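Local structure of cytolethal distending toxin subunit A (Haemophilus ducreyi, 1SR4) at residues A77-L82 / G127-I132; N95-K100 / P197-A202; C120-G125 / L135-Q140. The protein probably pairs with CdtC to form the lectin-like heterodimer that delivers the genotoxic subunit CdtB of a tripartite cytolethal distending toxin to host cells. One frame throughout, in Å; residues are numbered along the deposited sequence.

Interaction 1 of 3, residues A77-L82 / G127-I132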
ATOM      1  N   ALA A  77      21.068 -22.537 -12.343  1.00 17.42           N
ATOM      2  CA  ALA A  77      21.722 -21.984 -13.526  1.00 18.65           C
ATOM      3  C   ALA A  77      20.774 -21.062 -14.290  1.00 18.66           C
ATOM      4  O   ALA A  77      19.563 -21.305 -14.335  1.00 16.36           O
ATOM      5  CB  ALA A  77      22.203 -23.117 -14.440  1.00 21.08           C
ATOM      6  N   LYS A  78      21.332 -20.009 -14.885  1.00 17.49           N
ATOM      7  CA  LYS A  78      20.545 -19.053 -15.657  1.00 19.54           C
ATOM      8  C   LYS A  78      19.764 -19.718 -16.786  1.00 17.50           C
ATOM      9  O   LYS A  78      20.185 -20.731 -17.332  1.00 17.07           O
ATOM     10  CB  LYS A  78      21.464 -17.972 -16.238  1.00 22.98           C
ATOM     11  CG  LYS A  78      22.084 -17.066 -15.187  1.00 26.46           C
ATOM     12  CD  LYS A  78      22.950 -16.002 -15.843  1.00 32.62           C
ATOM     13  CE  LYS A  78      24.362 -16.495 -16.084  1.00 33.72           C
ATOM     14  NZ  LYS A  78      25.109 -16.569 -14.788  1.00 36.56           N
ATOM     15  N   ARG A  79      18.615 -19.137 -17.106  1.00 16.35           N
ATOM     16  CA  ARG A  79      17.725 -19.599 -18.168  1.00 16.68           C
ATOM     17  C   ARG A  79      16.895 -20.841 -17.880  1.00 16.70           C
ATOM     18  O   ARG A  79      16.210 -21.354 -18.762  1.00 17.78           O
ATOM     19  CB  ARG A  79      18.483 -19.748 -19.503  1.00 17.77           C
ATOM     20  CG  ARG A  79      19.003 -18.396 -20.024  1.00 18.43           C
ATOM     21  CD  ARG A  79      19.421 -18.411 -21.497  1.00 23.65           C
ATOM     22  NE  ARG A  79      18.289 -18.516 -22.421  1.00 24.68           N
ATOM     23  CZ  ARG A  79      17.465 -17.514 -22.737  1.00 26.71           C
ATOM     24  NH1 ARG A  79      17.624 -16.303 -22.213  1.00 25.18           N
ATOM     25  NH2 ARG A  79      16.471 -17.722 -23.589  1.00 27.88           N
ATOM     26  N   ASN A  80      16.921 -21.309 -16.639  1.00 15.21           N
ATOM     27  CA  ASN A  80      16.100 -22.455 -16.273  1.00 13.44           C
ATOM     28  C   ASN A  80      14.706 -21.939 -15.934  1.00 12.49           C
ATOM     29  O   ASN A  80      14.540 -20.767 -15.578  1.00 10.12           O
ATOM     30  CB  ASN A  80      16.700 -23.174 -15.072  1.00 14.63           C
ATOM     31  CG  ASN A  80      17.731 -24.193 -15.474  1.00 16.51           C
ATOM     32  OD1 ASN A  80      17.391 -25.230 -16.038  1.00 18.60           O
ATOM     33  ND2 ASN A  80      18.997 -23.902 -15.198  1.00 16.52           N
ATOM     34  N   TRP A  81      13.718 -22.815 -16.050  1.00 11.80           N
ATOM     35  CA  TRP A  81      12.338 -22.466 -15.780  1.00 12.50           C
ATOM     36  C   TRP A  81      12.073 -22.150 -14.312  1.00 12.22           C
ATOM     37  O   TRP A  81      12.687 -22.714 -13.409  1.00 11.12           O
ATOM     38  CB  TRP A  81      11.380 -23.610 -16.153  1.00 11.56           C
ATOM     39  CG  TRP A  81      11.344 -24.043 -17.580  1.00 16.46           C
ATOM     40  CD1 TRP A  81      11.736 -25.260 -18.077  1.00 17.16           C
ATOM     41  CD2 TRP A  81      10.813 -23.307 -18.693  1.00 15.57           C
ATOM     42  NE1 TRP A  81      11.477 -25.325 -19.429  1.00 16.58           N
ATOM     43  CE2 TRP A  81      10.910 -24.144 -19.833  1.00 17.54           C
ATOM     44  CE3 TRP A  81      10.266 -22.026 -18.840  1.00 16.30           C
ATOM     45  CZ2 TRP A  81      10.472 -23.740 -21.104  1.00 18.68           C
ATOM     46  CZ3 TRP A  81       9.833 -21.622 -20.103  1.00 19.10           C
ATOM     47  CH2 TRP A  81       9.939 -22.483 -21.220  1.00 19.23           C
ATOM     48  N   LEU A  82      11.119 -21.256 -14.108  1.00  9.36           N
ATOM     49  CA  LEU A  82      10.664 -20.872 -12.784  1.00  9.94           C
ATOM     50  C   LEU A  82       9.467 -21.765 -12.519  1.00  8.20           C
ATOM     51  O   LEU A  82       8.800 -22.201 -13.452  1.00 10.16           O
ATOM     52  CB  LEU A  82      10.209 -19.405 -12.785  1.00  9.17           C
ATOM     53  CG  LEU A  82      11.136 -18.326 -12.229  1.00 14.86           C
ATOM     54  CD1 LEU A  82      12.593 -18.585 -12.579  1.00 12.10           C
ATOM     55  CD2 LEU A  82      10.655 -16.976 -12.718  1.00 11.05           C
ATOM     56  N   GLY A 127       6.474 -20.010 -20.710  1.00 15.12           N
ATOM     57  CA  GLY A 127       6.648 -19.906 -19.266  1.00 13.80           C
ATOM     58  C   GLY A 127       7.566 -18.774 -18.852  1.00 14.01           C
ATOM     59  O   GLY A 127       7.703 -17.783 -19.558  1.00 12.70           O
ATOM     60  N   LEU A 128       8.209 -18.923 -17.703  1.00 12.28           N
ATOM     61  CA  LEU A 128       9.115 -17.903 -17.212  1.00 12.12           C
ATOM     62  C   LEU A 128      10.448 -18.550 -16.877  1.00 11.65           C
ATOM     63  O   LEU A 128      10.485 -19.697 -16.477  1.00 12.53           O
ATOM     64  CB  LEU A 128       8.555 -17.260 -15.930  1.00 12.22           C
ATOM     65  CG  LEU A 128       7.214 -16.517 -15.963  1.00 10.20           C
ATOM     66  CD1 LEU A 128       6.835 -16.122 -14.526  1.00  8.42           C
ATOM     67  CD2 LEU A 128       7.311 -15.272 -16.868  1.00  7.46           C
ATOM     68  N   ILE A 129      11.536 -17.803 -17.042  1.00 12.92           N
ATOM     69  CA  ILE A 129      12.863 -18.297 -16.679  1.00 12.57           C
ATOM     70  C   ILE A 129      13.475 -17.135 -15.921  1.00 13.23           C
ATOM     71  O   ILE A 129      12.799 -16.139 -15.687  1.00 13.05           O
ATOM     72  CB  ILE A 129      13.741 -18.582 -17.927  1.00 13.00           C
ATOM     73  CG1 ILE A 129      13.981 -17.283 -18.708  1.00 13.80           C
ATOM     74  CG2 ILE A 129      13.091 -19.665 -18.791  1.00  9.73           C
ATOM     75  CD1 ILE A 129      14.925 -17.435 -19.911  1.00 15.26           C
ATOM     76  N   HIS A 130      14.729 -17.268 -15.505  1.00 13.50           N
ATOM     77  CA  HIS A 130      15.430 -16.165 -14.866  1.00 13.05           C
ATOM     78  C   HIS A 130      16.731 -16.039 -15.661  1.00 13.76           C
ATOM     79  O   HIS A 130      17.295 -17.049 -16.096  1.00 14.41           O
ATOM     80  CB  HIS A 130      15.687 -16.428 -13.363  1.00 11.11           C
ATOM     81  CG  HIS A 130      16.637 -17.552 -13.077  1.00 10.15           C
ATOM     82  ND1 HIS A 130      17.916 -17.344 -12.609  1.00  8.69           N
ATOM     83  CD2 HIS A 130      16.476 -18.894 -13.148  1.00  9.20           C
ATOM     84  CE1 HIS A 130      18.504 -18.509 -12.402  1.00  9.78           C
ATOM     85  NE2 HIS A 130      17.651 -19.467 -12.723  1.00  9.75           N
ATOM     86  N   ASP A 131      17.179 -14.810 -15.902  1.00 15.27           N
ATOM     87  CA  ASP A 131      18.411 -14.582 -16.659  1.00 15.05           C
ATOM     88  C   ASP A 131      18.995 -13.231 -16.285  1.00 17.78           C
ATOM     89  O   ASP A 131      18.381 -12.452 -15.533  1.00 16.84           O
ATOM     90  CB  ASP A 131      18.139 -14.625 -18.173  1.00 16.24           C
ATOM     91  CG  ASP A 131      19.403 -14.922 -19.003  1.00 17.76           C
ATOM     92  OD1 ASP A 131      20.481 -15.181 -18.432  1.00 15.11           O
ATOM     93  OD2 ASP A 131      19.305 -14.914 -20.243  1.00 18.84           O
ATOM     94  N   ILE A 132      20.184 -12.958 -16.812  1.00 16.14           N
ATOM     95  CA  ILE A 132      20.870 -11.709 -16.539  1.00 17.35           C
ATOM     96  C   ILE A 132      19.938 -10.532 -16.791  1.00 16.47           C
ATOM     97  O   ILE A 132      19.270 -10.453 -17.815  1.00 14.19           O
ATOM     98  CB  ILE A 132      22.143 -11.602 -17.414  1.00 19.76           C
ATOM     99  CG1 ILE A 132      23.110 -12.726 -17.012  1.00 23.05           C
ATOM    100  CG2 ILE A 132      22.831 -10.250 -17.209  1.00 21.86           C
ATOM    101  CD1 ILE A 132      23.975 -13.229 -18.142  1.00 25.20           C
TER
HETATM  102  O   HOH W   1       7.679 -21.131 -16.043  1.00  9.81           O
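A type II beta turn from Ala77 to Asn80 lies against strand 127-131, the two backbones joined by two hydrogen bonds. In one, Arg79 N donates to His130 O at 2.7 Å, almost along the C=O axis; in the other, Leu82 N donates to Leu128 O over 2.9 Å, from above the carbonyl plane. A water accepts from Leu128 N and donates to Leu82 O. The turn is closed from within by Asn80 ND2, which reaches Ala77 O at 2.8 Å.

Arg79 leaves the turn with its chain bent at chi3 (71°), which brings the guanidinium back to the strand. NH1 meets Asp131 OD2 at 2.9 Å in a salt bridge, in the guanidinium plane but above that of the carboxylate, the two planes being 67° apart. Ile129 CD1 lies over one guanidinium face, toward its rim, and Tyr124 adds a cation-pi contact. In this beta-trefoil, related to the ricin B-type lectins, the turn belongs to a region inferred to mediate binding to target cells.

Trp81 meets Leu128 O with the edge of its indole, CE3 3.3 Å from it; CE3 also touches Ile129 CG2. Leu82 is buried, its CD2 on Leu128 CB. His130 CG takes the crowded position between backbone N and carbonyl carbon (chi1 66°), ND1 is hydrogen-bonded to Thr119 OG1, and Lys78 CA makes an off-centre CH-pi contact with the ring.

Interaction 2 of 3, residues N95-K100 / P197-A202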
ATOM      1  N   ASN A  95      16.630 -17.931   0.010  1.00 10.80           N
ATOM      2  CA  ASN A  95      16.261 -16.673  -0.631  1.00  9.54           C
ATOM      3  C   ASN A  95      16.087 -16.638  -2.163  1.00  9.74           C
ATOM      4  O   ASN A  95      15.852 -15.554  -2.731  1.00  7.01           O
ATOM      5  CB  ASN A  95      17.242 -15.575  -0.176  1.00  9.24           C
ATOM      6  CG  ASN A  95      17.258 -15.390   1.344  1.00 12.71           C
ATOM      7  OD1 ASN A  95      16.379 -15.886   2.059  1.00 10.94           O
ATOM      8  ND2 ASN A  95      18.258 -14.656   1.843  1.00 11.24           N
ATOM      9  N   ILE A  96      16.190 -17.786  -2.841  1.00  7.18           N
ATOM     10  CA  ILE A  96      15.975 -17.791  -4.288  1.00  8.67           C
ATOM     11  C   ILE A  96      14.460 -17.649  -4.531  1.00  9.13           C
ATOM     12  O   ILE A  96      14.001 -17.509  -5.676  1.00  7.75           O
ATOM     13  CB  ILE A  96      16.448 -19.104  -4.956  1.00 10.44           C
ATOM     14  CG1 ILE A  96      15.595 -20.283  -4.473  1.00 10.66           C
ATOM     15  CG2 ILE A  96      17.930 -19.330  -4.667  1.00 10.04           C
ATOM     16  CD1 ILE A  96      15.884 -21.604  -5.211  1.00 14.41           C
ATOM     17  N   ARG A  97      13.697 -17.680  -3.436  1.00  8.35           N
ATOM     18  CA  ARG A  97      12.230 -17.553  -3.489  1.00  8.39           C
ATOM     19  C   ARG A  97      11.733 -16.109  -3.364  1.00  8.09           C
ATOM     20  O   ARG A  97      10.550 -15.836  -3.579  1.00  9.20           O
ATOM     21  CB  ARG A  97      11.612 -18.392  -2.373  1.00  6.93           C
ATOM     22  CG  ARG A  97      11.845 -19.893  -2.538  1.00  8.59           C
ATOM     23  CD  ARG A  97      11.367 -20.645  -1.300  1.00  9.86           C
ATOM     24  NE  ARG A  97      12.108 -20.216  -0.117  1.00  8.02           N
ATOM     25  CZ  ARG A  97      11.745 -20.511   1.126  1.00  8.67           C
ATOM     26  NH1 ARG A  97      10.655 -21.247   1.353  1.00  6.97           N
ATOM     27  NH2 ARG A  97      12.449 -20.041   2.148  1.00  5.28           N
ATOM     28  N   ASN A  98      12.639 -15.193  -3.024  1.00  7.75           N
ATOM     29  CA  ASN A  98      12.310 -13.782  -2.839  1.00  8.43           C
ATOM     30  C   ASN A  98      12.777 -12.917  -3.991  1.00  8.82           C
ATOM     31  O   ASN A  98      13.830 -13.153  -4.564  1.00  9.23           O
ATOM     32  CB  ASN A  98      12.931 -13.241  -1.533  1.00  6.32           C
ATOM     33  CG  ASN A  98      12.440 -13.980  -0.314  1.00  8.68           C
ATOM     34  OD1 ASN A  98      11.244 -14.231  -0.175  1.00  6.71           O
ATOM     35  ND2 ASN A  98      13.359 -14.334   0.584  1.00  8.35           N
ATOM     36  N   TRP A  99      11.992 -11.885  -4.291  1.00  9.26           N
ATOM     37  CA  TRP A  99      12.297 -10.987  -5.382  1.00  9.97           C
ATOM     38  C   TRP A  99      12.156  -9.538  -4.963  1.00 10.37           C
ATOM     39  O   TRP A  99      11.393  -9.210  -4.047  1.00 10.36           O
ATOM     40  CB  TRP A  99      11.331 -11.225  -6.549  1.00  9.53           C
ATOM     41  CG  TRP A  99      11.242 -12.656  -6.996  1.00  8.44           C
ATOM     42  CD1 TRP A  99      10.436 -13.632  -6.480  1.00  8.30           C
ATOM     43  CD2 TRP A  99      11.990 -13.264  -8.053  1.00  8.53           C
ATOM     44  NE1 TRP A  99      10.637 -14.818  -7.157  1.00  8.56           N
ATOM     45  CE2 TRP A  99      11.582 -14.616  -8.131  1.00  8.90           C
ATOM     46  CE3 TRP A  99      12.966 -12.793  -8.947  1.00  8.62           C
ATOM     47  CZ2 TRP A  99      12.112 -15.510  -9.071  1.00  7.59           C
ATOM     48  CZ3 TRP A  99      13.497 -13.684  -9.887  1.00 10.73           C
ATOM     49  CH2 TRP A  99      13.063 -15.028  -9.938  1.00  8.41           C
ATOM     50  N   LYS A 100      12.895  -8.682  -5.657  1.00  9.77           N
ATOM     51  CA  LYS A 100      12.833  -7.251  -5.457  1.00 11.34           C
ATOM     52  C   LYS A 100      12.085  -6.739  -6.696  1.00 12.12           C
ATOM     53  O   LYS A 100      12.505  -6.953  -7.837  1.00 12.93           O
ATOM     54  CB  LYS A 100      14.234  -6.638  -5.398  1.00 13.02           C
ATOM     55  CG  LYS A 100      14.235  -5.103  -5.428  1.00 18.08           C
ATOM     56  CD  LYS A 100      15.659  -4.519  -5.464  1.00 20.46           C
ATOM     57  CE  LYS A 100      16.390  -4.761  -4.155  1.00 26.35           C
ATOM     58  NZ  LYS A 100      17.801  -4.226  -4.141  1.00 29.54           N
ATOM     59  N   PRO A 197       4.584 -10.754   1.639  1.00  6.84           N
ATOM     60  CA  PRO A 197       5.859 -10.544   2.336  1.00  6.67           C
ATOM     61  C   PRO A 197       6.842 -11.614   1.880  1.00  7.32           C
ATOM     62  O   PRO A 197       6.443 -12.713   1.492  1.00  8.65           O
ATOM     63  CB  PRO A 197       5.497 -10.727   3.821  1.00  6.60           C
ATOM     64  CG  PRO A 197       3.998 -10.430   3.872  1.00  7.30           C
ATOM     65  CD  PRO A 197       3.514 -11.090   2.595  1.00  5.65           C
ATOM     66  N   PRO A 198       8.140 -11.306   1.921  1.00  7.74           N
ATOM     67  CA  PRO A 198       9.174 -12.257   1.510  1.00  8.20           C
ATOM     68  C   PRO A 198       9.258 -13.366   2.545  1.00  9.31           C
ATOM     69  O   PRO A 198       8.771 -13.193   3.670  1.00  9.47           O
ATOM     70  CB  PRO A 198      10.439 -11.402   1.507  1.00  5.62           C
ATOM     71  CG  PRO A 198      10.209 -10.490   2.715  1.00  5.61           C
ATOM     72  CD  PRO A 198       8.732 -10.087   2.516  1.00  6.67           C
ATOM     73  N   VAL A 199       9.843 -14.507   2.188  1.00  7.34           N
ATOM     74  CA  VAL A 199      10.012 -15.546   3.190  1.00  7.78           C
ATOM     75  C   VAL A 199      11.377 -15.270   3.818  1.00 10.53           C
ATOM     76  O   VAL A 199      12.419 -15.705   3.324  1.00  9.54           O
ATOM     77  CB  VAL A 199       9.928 -16.980   2.617  1.00  9.23           C
ATOM     78  CG1 VAL A 199       8.455 -17.415   2.570  1.00  5.95           C
ATOM     79  CG2 VAL A 199      10.527 -17.053   1.236  1.00  8.67           C
ATOM     80  N   LEU A 200      11.340 -14.501   4.907  1.00 10.19           N
ATOM     81  CA  LEU A 200      12.536 -14.091   5.647  1.00 11.60           C
ATOM     82  C   LEU A 200      12.176 -13.933   7.120  1.00 11.60           C
ATOM     83  O   LEU A 200      10.997 -13.834   7.455  1.00 11.40           O
ATOM     84  CB  LEU A 200      13.032 -12.729   5.131  1.00  9.66           C
ATOM     85  CG  LEU A 200      13.547 -12.571   3.690  1.00  9.80           C
ATOM     86  CD1 LEU A 200      13.779 -11.101   3.371  1.00  9.71           C
ATOM     87  CD2 LEU A 200      14.845 -13.352   3.529  1.00 10.47           C
ATOM     88  N   GLU A 201      13.188 -13.922   7.995  1.00 10.80           N
ATOM     89  CA  GLU A 201      12.950 -13.685   9.420  1.00 12.73           C
ATOM     90  C   GLU A 201      12.521 -12.217   9.447  1.00 12.32           C
ATOM     91  O   GLU A 201      13.130 -11.376   8.774  1.00 11.08           O
ATOM     92  CB  GLU A 201      14.228 -13.839  10.239  1.00 15.99           C
ATOM     93  CG  GLU A 201      14.701 -15.277  10.387  1.00 25.01           C
ATOM     94  CD  GLU A 201      14.192 -15.921  11.665  1.00 28.66           C
ATOM     95  OE1 GLU A 201      14.389 -15.335  12.758  1.00 33.89           O
ATOM     96  OE2 GLU A 201      13.603 -17.013  11.583  1.00 32.81           O
ATOM     97  N   ALA A 202      11.476 -11.924  10.214  1.00 11.11           N
ATOM     98  CA  ALA A 202      10.924 -10.571  10.301  1.00 10.32           C
ATOM     99  C   ALA A 202      11.239  -9.949  11.648  1.00 10.79           C
ATOM    100  O   ALA A 202      11.241 -10.636  12.662  1.00 11.49           O
ATOM    101  CB  ALA A 202       9.404 -10.629  10.106  1.00  7.87           C
TER
HETATM  102  O   HOH W   2      14.235 -17.707   2.527  1.00 12.25           O
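Pro198 opens the contact, its CB resting 3.4 Å from Asn98 OD1 as the chain comes off strand 189-196. Val199 carries most of what follows. Its N donates to Asn98 OD1 at 2.8 Å, in the amide plane and on a lone pair, while its O accepts from Asn98 ND2 at 3.2 Å along a nearly straight N-H line (174°), though from well above the carbonyl plane. One asparagine amide grips both polar backbone atoms of a single residue. Val199 CG2, in the crowded position between backbone N and carbonyl carbon, sits over one face of the Arg97 guanidinium, toward its rim, 3.7 Å from CZ. Leu200 then lays CD2 against Asn95 OD1 (3.3 Å) and Asn98 ND2, before the chain reaches Ala202, which extends a sheet of the CdtC subunit in antiparallel pairing. The contact joins the beta-trefoil of CdtA to the tail that runs into the assembly.

A water gathers Asn95 OD1, Arg97 NH2 and Val199 O, and Arg97 NE is held by Gly94 O. With Asn98 ND2 also bonded to Gln115, the buried amide has its orientation fixed, and Val199 N and O, in a segment without regular structure, are met by a side chain and water.

Interaction 3 of 3, residues C120-G125 / L135-Q140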
ATOM      1  N   CYS A 120      16.948 -11.828 -13.299  1.00 11.21           N
ATOM      2  CA  CYS A 120      15.604 -11.285 -13.499  1.00 11.72           C
ATOM      3  C   CYS A 120      14.611 -12.266 -14.089  1.00 11.85           C
ATOM      4  O   CYS A 120      14.988 -13.131 -14.901  1.00 10.04           O
ATOM      5  CB  CYS A 120      15.676 -10.058 -14.415  1.00 14.14           C
ATOM      6  SG  CYS A 120      16.183  -8.557 -13.532  1.00 19.27           S
ATOM      7  N   VAL A 121      13.344 -12.118 -13.688  1.00  9.64           N
ATOM      8  CA  VAL A 121      12.270 -12.962 -14.199  1.00  8.50           C
ATOM      9  C   VAL A 121      12.161 -12.564 -15.658  1.00 10.38           C
ATOM     10  O   VAL A 121      12.206 -11.371 -15.976  1.00 10.98           O
ATOM     11  CB  VAL A 121      10.909 -12.679 -13.500  1.00  7.99           C
ATOM     12  CG1 VAL A 121       9.777 -13.314 -14.300  1.00  6.28           C
ATOM     13  CG2 VAL A 121      10.918 -13.246 -12.042  1.00  7.40           C
ATOM     14  N   GLU A 122      12.013 -13.547 -16.544  1.00 10.84           N
ATOM     15  CA  GLU A 122      11.922 -13.262 -17.982  1.00 11.65           C
ATOM     16  C   GLU A 122      10.915 -14.173 -18.700  1.00 10.17           C
ATOM     17  O   GLU A 122      10.939 -15.395 -18.525  1.00 10.91           O
ATOM     18  CB  GLU A 122      13.302 -13.443 -18.624  1.00 12.41           C
ATOM     19  CG  GLU A 122      13.358 -12.977 -20.075  1.00 16.12           C
ATOM     20  CD  GLU A 122      14.748 -13.043 -20.673  1.00 19.41           C
ATOM     21  OE1 GLU A 122      15.732 -12.687 -19.978  1.00 18.09           O
ATOM     22  OE2 GLU A 122      14.851 -13.438 -21.860  1.00 24.21           O
ATOM     23  N   ALA A 123      10.026 -13.586 -19.498  1.00  9.95           N
ATOM     24  CA  ALA A 123       9.055 -14.373 -20.243  1.00 10.27           C
ATOM     25  C   ALA A 123       9.831 -15.067 -21.358  1.00 12.70           C
ATOM     26  O   ALA A 123      10.598 -14.422 -22.087  1.00 12.49           O
ATOM     27  CB  ALA A 123       7.978 -13.470 -20.848  1.00 11.22           C
ATOM     28  N   TYR A 124       9.627 -16.374 -21.490  1.00 13.11           N
ATOM     29  CA  TYR A 124      10.307 -17.166 -22.515  1.00 14.09           C
ATOM     30  C   TYR A 124       9.440 -18.360 -22.914  1.00 14.54           C
ATOM     31  O   TYR A 124       8.983 -19.123 -22.048  1.00 13.57           O
ATOM     32  CB  TYR A 124      11.655 -17.665 -21.998  1.00 15.48           C
ATOM     33  CG  TYR A 124      12.287 -18.656 -22.944  1.00 17.75           C
ATOM     34  CD1 TYR A 124      12.919 -18.224 -24.110  1.00 19.95           C
ATOM     35  CD2 TYR A 124      12.150 -20.027 -22.733  1.00 18.60           C
ATOM     36  CE1 TYR A 124      13.389 -19.134 -25.050  1.00 23.25           C
ATOM     37  CE2 TYR A 124      12.614 -20.948 -23.657  1.00 22.38           C
ATOM     38  CZ  TYR A 124      13.231 -20.495 -24.819  1.00 25.26           C
ATOM     39  OH  TYR A 124      13.670 -21.395 -25.761  1.00 28.24           O
ATOM     40  N   GLY A 125       9.211 -18.527 -24.220  1.00 14.00           N
ATOM     41  CA  GLY A 125       8.383 -19.628 -24.680  1.00 12.59           C
ATOM     42  C   GLY A 125       7.031 -19.573 -23.982  1.00 14.79           C
ATOM     43  O   GLY A 125       6.395 -18.516 -23.957  1.00 13.92           O
ATOM     44  N   LEU A 135      17.710  -3.693 -18.467  1.00 19.73           N
ATOM     45  CA  LEU A 135      16.575  -2.799 -18.601  1.00 22.79           C
ATOM     46  C   LEU A 135      16.121  -2.683 -20.048  1.00 23.53           C
ATOM     47  O   LEU A 135      15.046  -2.165 -20.317  1.00 24.29           O
ATOM     48  CB  LEU A 135      16.922  -1.414 -18.039  1.00 23.58           C
ATOM     49  CG  LEU A 135      17.027  -1.287 -16.513  1.00 24.34           C
ATOM     50  CD1 LEU A 135      17.695   0.033 -16.139  1.00 25.65           C
ATOM     51  CD2 LEU A 135      15.639  -1.375 -15.905  1.00 24.85           C
ATOM     52  N   ASP A 136      16.938  -3.171 -20.978  1.00 24.55           N
ATOM     53  CA  ASP A 136      16.584  -3.100 -22.390  1.00 25.51           C
ATOM     54  C   ASP A 136      15.872  -4.340 -22.911  1.00 23.93           C
ATOM     55  O   ASP A 136      15.570  -4.433 -24.099  1.00 23.02           O
ATOM     56  CB  ASP A 136      17.830  -2.833 -23.231  1.00 28.50           C
ATOM     57  CG  ASP A 136      18.474  -1.510 -22.886  1.00 31.71           C
ATOM     58  OD1 ASP A 136      17.734  -0.509 -22.777  1.00 33.38           O
ATOM     59  OD2 ASP A 136      19.709  -1.465 -22.721  1.00 35.19           O
ATOM     60  N   LYS A 137      15.607  -5.299 -22.033  1.00 21.20           N
ATOM     61  CA  LYS A 137      14.909  -6.507 -22.462  1.00 20.32           C
ATOM     62  C   LYS A 137      13.427  -6.410 -22.092  1.00 19.00           C
ATOM     63  O   LYS A 137      13.058  -6.534 -20.916  1.00 17.85           O
ATOM     64  CB  LYS A 137      15.526  -7.751 -21.808  1.00 22.13           C
ATOM     65  CG  LYS A 137      16.937  -8.113 -22.286  1.00 23.55           C
ATOM     66  CD  LYS A 137      17.486  -9.307 -21.497  1.00 26.43           C
ATOM     67  CE  LYS A 137      18.996  -9.526 -21.733  1.00 28.34           C
ATOM     68  NZ  LYS A 137      19.602 -10.499 -20.759  1.00 24.86           N
ATOM     69  N   LEU A 138      12.579  -6.191 -23.095  1.00 17.31           N
ATOM     70  CA  LEU A 138      11.144  -6.082 -22.865  1.00 15.72           C
ATOM     71  C   LEU A 138      10.582  -7.349 -22.208  1.00 14.97           C
ATOM     72  O   LEU A 138       9.635  -7.277 -21.420  1.00 14.30           O
ATOM     73  CB  LEU A 138      10.418  -5.819 -24.191  1.00 16.41           C
ATOM     74  CG  LEU A 138       8.994  -5.265 -24.086  1.00 17.65           C
ATOM     75  CD1 LEU A 138       9.039  -3.906 -23.373  1.00 17.15           C
ATOM     76  CD2 LEU A 138       8.374  -5.114 -25.483  1.00 17.19           C
ATOM     77  N   ALA A 139      11.161  -8.506 -22.528  1.00 14.56           N
ATOM     78  CA  ALA A 139      10.694  -9.776 -21.948  1.00 13.43           C
ATOM     79  C   ALA A 139      10.838  -9.839 -20.419  1.00 12.34           C
ATOM     80  O   ALA A 139      10.263 -10.720 -19.774  1.00 12.28           O
ATOM     81  CB  ALA A 139      11.427 -10.967 -22.591  1.00 12.31           C
ATOM     82  N   GLN A 140      11.617  -8.932 -19.843  1.00 11.71           N
ATOM     83  CA  GLN A 140      11.776  -8.904 -18.388  1.00 10.99           C
ATOM     84  C   GLN A 140      10.863  -7.849 -17.745  1.00 11.80           C
ATOM     85  O   GLN A 140      10.927  -7.614 -16.530  1.00 11.39           O
ATOM     86  CB  GLN A 140      13.237  -8.634 -18.012  1.00 11.61           C
ATOM     87  CG  GLN A 140      14.165  -9.793 -18.369  1.00 14.23           C
ATOM     88  CD  GLN A 140      15.606  -9.541 -17.993  1.00 14.24           C
ATOM     89  OE1 GLN A 140      15.958  -8.485 -17.457  1.00 15.68           O
ATOM     90  NE2 GLN A 140      16.450 -10.517 -18.263  1.00 13.09           N
TER
HETATM   91  O   HOH W   3      11.680  -9.141 -14.525  1.00  9.35           O
HETATM   92  O   HOH W   4      17.965 -12.631 -21.520  1.00 28.82           O
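Strand 120-124 of the beta-trefoil, in the part matching ricin B-type lectins, takes along its flank the short 3-10 turn 138-140 that precedes strand 142-146. The close side of this contact is mostly backbone. Ala123 N donates to Ala139 O at 2.9 Å on a nearly straight line (173°), and the same oxygen receives a CA-H...O contact from Glu122. Such a contact also runs the other way, from Gln140 CA to Val121 O. Ala139 points its methyl at the strand, where CB packs against Glu122 CG at 3.8 Å. Beside it the extended Gln140 chain crosses Glu122 obliquely, CG against CG, and carries its amide on to Cys120, whose CB lies 3.4 Å from Gln140 OE1. Cys120 itself is tied to Cys133 by a disulfide, and Gln140 OE1 is held by Ser134 N, so the disulfide and the amide reach consecutive residues.

Hydration marks the looser side. Lys137, though extended, stops short of a salt bridge: its NZ is 4.5 Å from Glu122 OE1, and a water that donates to this oxygen and accepts from NZ spans the gap. NZ also hydrogen-bonds Ile132 O, an acceptor shared with Gln140 NE2. The nearby ammonium and amide would be expected to favour the ionised form of Glu122. Well away from this first water, a second donates to both Val121 O and Gln140 O. Between the two regions Gln140 NE2 donates to Glu122 OE1 at 2.9 Å, close to its own amide plane but above that of the carboxylate, with the two planes 49° apart.

Interactions 1 and 3 share one beta hairpin: strand 127-131 receives segment 77-82, its neighbour 120-124 receives segment 135-140, and their centres lie about 10 Å apart. Asp131 O to Cys120 N (2.7 Å) and Ile129 O to Glu122 N (2.8 Å) are probable hydrogen bonds joining the two strands. Interaction 2 stands further off, its centre about 18 Å from that of interaction 1 and about 21 Å from that of interaction 3, yet Trp99 reaches both, with CZ3 3.4 Å from Val121 CG2 and CH2 4.2 Å from Leu82 CD2. The inferred cell-binding region meets the hairpin in interaction 1, while interaction 2 borders CdtC and, at Pro197 and Lys100, CdtB.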